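Local structure of cyclopenase asqI (5YY3) at residues L462-Y467 against W557-M562. The protein converts 4'-methoxycyclopenin into 4'-methoxyviridicatin with release of methyl isocyanate, a zinc-dependent ring contraction in the biosynthesis of aspoquinolone mycotoxins. Numbering follows the deposited sequence.
Sequences LGHEPY and WPQNLM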
ATOM      1  N   LEU A 462      16.634  -5.041  15.201  1.00 18.99           N
ATOM      2  CA  LEU A 462      17.627  -4.852  14.148  1.00 20.22           C
ATOM      3  C   LEU A 462      18.990  -5.347  14.630  1.00 21.77           C
ATOM      4  O   LEU A 462      19.284  -5.357  15.827  1.00 22.21           O
ATOM      5  CB  LEU A 462      17.706  -3.388  13.729  1.00 18.03           C
ATOM      6  CG  LEU A 462      18.713  -3.068  12.609  1.00 22.15           C
ATOM      7  CD1 LEU A 462      18.345  -3.801  11.325  1.00 20.25           C
ATOM      8  CD2 LEU A 462      18.827  -1.569  12.347  1.00 13.67           C
ATOM      9  N   GLY A 463      19.814  -5.778  13.690  1.00 23.93           N
ATOM     10  CA  GLY A 463      21.181  -6.163  13.968  1.00 23.31           C
ATOM     11  C   GLY A 463      21.934  -6.134  12.656  1.00 24.45           C
ATOM     12  O   GLY A 463      21.340  -5.941  11.586  1.00 23.20           O
ATOM     13  N   HIS A 464      23.245  -6.317  12.714  1.00 24.07           N
ATOM     14  CA  HIS A 464      23.996  -6.391  11.475  1.00 26.55           C
ATOM     15  C   HIS A 464      25.122  -7.409  11.590  1.00 25.53           C
ATOM     16  O   HIS A 464      25.636  -7.657  12.686  1.00 25.49           O
ATOM     17  CB  HIS A 464      24.554  -5.017  11.110  1.00 21.15           C
ATOM     18  CG  HIS A 464      25.578  -4.517  12.079  1.00 23.75           C
ATOM     19  ND1 HIS A 464      26.902  -4.889  12.016  1.00 21.85           N
ATOM     20  CD2 HIS A 464      25.469  -3.692  13.149  1.00 23.41           C
ATOM     21  CE1 HIS A 464      27.568  -4.308  12.999  1.00 23.29           C
ATOM     22  NE2 HIS A 464      26.722  -3.572  13.698  1.00 22.44           N
ATOM     23  N   GLU A 465      25.500  -7.999  10.459  1.00 24.30           N
ATOM     24  CA  GLU A 465      26.673  -8.860  10.432  1.00 28.07           C
ATOM     25  C   GLU A 465      27.877  -8.006  10.776  1.00 24.40           C
ATOM     26  O   GLU A 465      27.887  -6.810  10.474  1.00 21.79           O
ATOM     27  CB  GLU A 465      26.864  -9.533   9.064  1.00 26.14           C
ATOM     28  CG  GLU A 465      25.727 -10.443   8.634  1.00 26.29           C
ATOM     29  CD  GLU A 465      25.422 -11.534   9.645  1.00 33.23           C
ATOM     30  OE1 GLU A 465      26.327 -11.894  10.438  1.00 36.18           O
ATOM     31  OE2 GLU A 465      24.264 -12.025   9.643  1.00 40.87           O
ATOM     32  N   PRO A 466      28.892  -8.616  11.413  1.00 24.80           N
ATOM     33  CA  PRO A 466      30.108  -7.898  11.801  1.00 25.02           C
ATOM     34  C   PRO A 466      30.763  -7.203  10.612  1.00 25.99           C
ATOM     35  O   PRO A 466      30.920  -7.809   9.548  1.00 28.07           O
ATOM     36  CB  PRO A 466      31.007  -9.005  12.356  1.00 24.18           C
ATOM     37  CG  PRO A 466      30.034 -10.031  12.855  1.00 26.82           C
ATOM     38  CD  PRO A 466      28.906 -10.015  11.874  1.00 21.59           C
ATOM     39  N   TYR A 467      31.113  -5.930  10.786  1.00 23.48           N
ATOM     40  CA  TYR A 467      31.781  -5.192   9.728  1.00 24.97           C
ATOM     41  C   TYR A 467      33.076  -4.567  10.237  1.00 24.03           C
ATOM     42  O   TYR A 467      33.374  -4.554  11.431  1.00 22.90           O
ATOM     43  CB  TYR A 467      30.861  -4.113   9.126  1.00 17.94           C
ATOM     44  CG  TYR A 467      30.621  -2.900  10.002  1.00 22.02           C
ATOM     45  CD1 TYR A 467      31.517  -1.834  10.007  1.00 22.95           C
ATOM     46  CD2 TYR A 467      29.485  -2.805  10.810  1.00 22.22           C
ATOM     47  CE1 TYR A 467      31.315  -0.720  10.813  1.00 20.91           C
ATOM     48  CE2 TYR A 467      29.257  -1.678  11.613  1.00 21.94           C
ATOM     49  CZ  TYR A 467      30.181  -0.641  11.610  1.00 22.77           C
ATOM     50  OH  TYR A 467      29.991   0.480  12.403  1.00 26.38           O
ATOM     51  N   TRP A 557      25.919   4.925  21.079  1.00 23.15           N
ATOM     52  CA  TRP A 557      24.982   4.397  20.099  1.00 23.90           C
ATOM     53  C   TRP A 557      24.982   2.856  20.096  1.00 23.05           C
ATOM     54  O   TRP A 557      26.037   2.238  20.085  1.00 22.97           O
ATOM     55  CB  TRP A 557      25.316   4.929  18.706  1.00 25.50           C
ATOM     56  CG  TRP A 557      24.166   4.732  17.807  1.00 26.51           C
ATOM     57  CD1 TRP A 557      24.061   3.831  16.781  1.00 21.03           C
ATOM     58  CD2 TRP A 557      22.912   5.399  17.895  1.00 20.67           C
ATOM     59  NE1 TRP A 557      22.822   3.933  16.197  1.00 24.54           N
ATOM     60  CE2 TRP A 557      22.087   4.885  16.870  1.00 21.84           C
ATOM     61  CE3 TRP A 557      22.397   6.401  18.736  1.00 23.01           C
ATOM     62  CZ2 TRP A 557      20.769   5.318  16.668  1.00 19.39           C
ATOM     63  CZ3 TRP A 557      21.100   6.852  18.523  1.00 21.36           C
ATOM     64  CH2 TRP A 557      20.299   6.304  17.501  1.00 23.54           C
ATOM     65  N   PRO A 558      23.791   2.236  20.134  1.00 25.00           N
ATOM     66  CA  PRO A 558      23.736   0.764  20.173  1.00 24.48           C
ATOM     67  C   PRO A 558      24.453   0.103  18.968  1.00 23.79           C
ATOM     68  O   PRO A 558      24.267   0.535  17.827  1.00 22.56           O
ATOM     69  CB  PRO A 558      22.227   0.470  20.151  1.00 20.61           C
ATOM     70  CG  PRO A 558      21.579   1.732  20.658  1.00 19.38           C
ATOM     71  CD  PRO A 558      22.451   2.854  20.200  1.00 22.53           C
ATOM     72  N   GLN A 559      25.272  -0.911  19.229  1.00 21.26           N
ATOM     73  CA  GLN A 559      26.002  -1.607  18.161  1.00 24.66           C
ATOM     74  C   GLN A 559      25.057  -2.185  17.083  1.00 23.41           C
ATOM     75  O   GLN A 559      25.348  -2.114  15.886  1.00 21.57           O
ATOM     76  CB  GLN A 559      26.872  -2.725  18.760  1.00 25.61           C
ATOM     77  CG  GLN A 559      27.732  -3.485  17.746  1.00 21.39           C
ATOM     78  CD  GLN A 559      28.643  -2.556  16.962  1.00 23.86           C
ATOM     79  OE1 GLN A 559      29.525  -1.902  17.525  1.00 24.53           O
ATOM     80  NE2 GLN A 559      28.419  -2.476  15.654  1.00 21.70           N
ATOM     81  N   ASN A 560      23.919  -2.728  17.512  1.00 21.67           N
ATOM     82  CA  ASN A 560      22.943  -3.293  16.590  1.00 21.97           C
ATOM     83  C   ASN A 560      22.272  -2.260  15.679  1.00 22.22           C
ATOM     84  O   ASN A 560      21.665  -2.639  14.673  1.00 22.73           O
ATOM     85  CB  ASN A 560      21.858  -4.038  17.350  1.00 17.27           C
ATOM     86  CG  ASN A 560      20.981  -3.110  18.150  1.00 19.75           C
ATOM     87  OD1 ASN A 560      21.479  -2.317  18.940  1.00 22.79           O
ATOM     88  ND2 ASN A 560      19.669  -3.202  17.952  1.00 19.71           N
ATOM     89  N   LEU A 561      22.385  -0.970  16.016  1.00 19.95           N
ATOM     90  CA  LEU A 561      21.804   0.082  15.181  1.00 20.72           C
ATOM     91  C   LEU A 561      22.862   0.891  14.460  1.00 19.81           C
ATOM     92  O   LEU A 561      22.548   1.931  13.882  1.00 21.83           O
ATOM     93  CB  LEU A 561      20.939   1.047  16.017  1.00 16.18           C
ATOM     94  CG  LEU A 561      19.808   0.437  16.827  1.00 16.50           C
ATOM     95  CD1 LEU A 561      19.003   1.531  17.512  1.00 19.89           C
ATOM     96  CD2 LEU A 561      18.918  -0.418  15.929  1.00 17.87           C
ATOM     97  N   MET A 562      24.115   0.441  14.502  1.00 21.76           N
ATOM     98  CA  MET A 562      25.208   1.230  13.930  1.00 20.57           C
ATOM     99  C   MET A 562      25.006   1.430  12.448  1.00 21.57           C
ATOM    100  O   MET A 562      25.288   2.496  11.906  1.00 21.85           O
ATOM    101  CB  MET A 562      26.559   0.569  14.195  1.00 22.04           C
ATOM    102  CG  MET A 562      27.104   0.856  15.592  1.00 19.78           C
ATOM    103  SD  MET A 562      27.632   2.570  15.757  1.00 23.31           S
ATOM    104  CE  MET A 562      29.061   2.569  14.667  1.00 19.18           C
TER
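Gly463 and Asn560 bring the two backbones to 4.3 Å between their CA atoms, where the 3-10 turn 559-561 abuts the strand run 462-464. Asn560 reaches the strand with its amide: ND2 donates to Leu462 O at 3.1 Å and 159°, the oxygen lying in the amide plane while ND2 stands above the plane of the carbonyl. With CG between its own backbone N and carbonyl carbon (chi1 68°), the amide lies beside the strand, CB passing close to Leu462 O. The same ND2 is also hydrogen-bonded to Asp179 OD2, so the amide nitrogen links the strand to a third part of the chain. Beside this bond, Leu462 CD2 meets Leu561 CD2 at 3.8 Å, the two side chains crossing obliquely, and Leu462 CG rests on Asn560 O. The 462-467 segment lies on strand 461-475 of the Ig-like domain of this hemocyanin-type fold, at the break in it around Glu465 and Pro466, and the turn lies in the long loop between strands 523-528 and 571-580. Leu561 also packs on Leu182 of helix 180-193, which carries the zinc ligands His186 and His190, and this sets the turn between the strand and that helix; its side chain is about 10 Å from that of His186. Farther along the strand, the His464 ring points its NE2 edge at the turn, giving a weak, bent bond to the backbone oxygen of Gln559 (NE2 to O 3.0 Å, 122°), which lies in the ring plane and also accepts a hydrogen bond from Met562 N. The other ring nitrogen, ND1, donates to Glu465 O at 2.7 Å, a nearly straight bond that, with the weak one at NE2, holds the ring's rotation. Tyr467 crosses Met562 at about a right angle, its OH 3.2 Å from Met562 CE; both side chains also touch Met510 of strand 508-517.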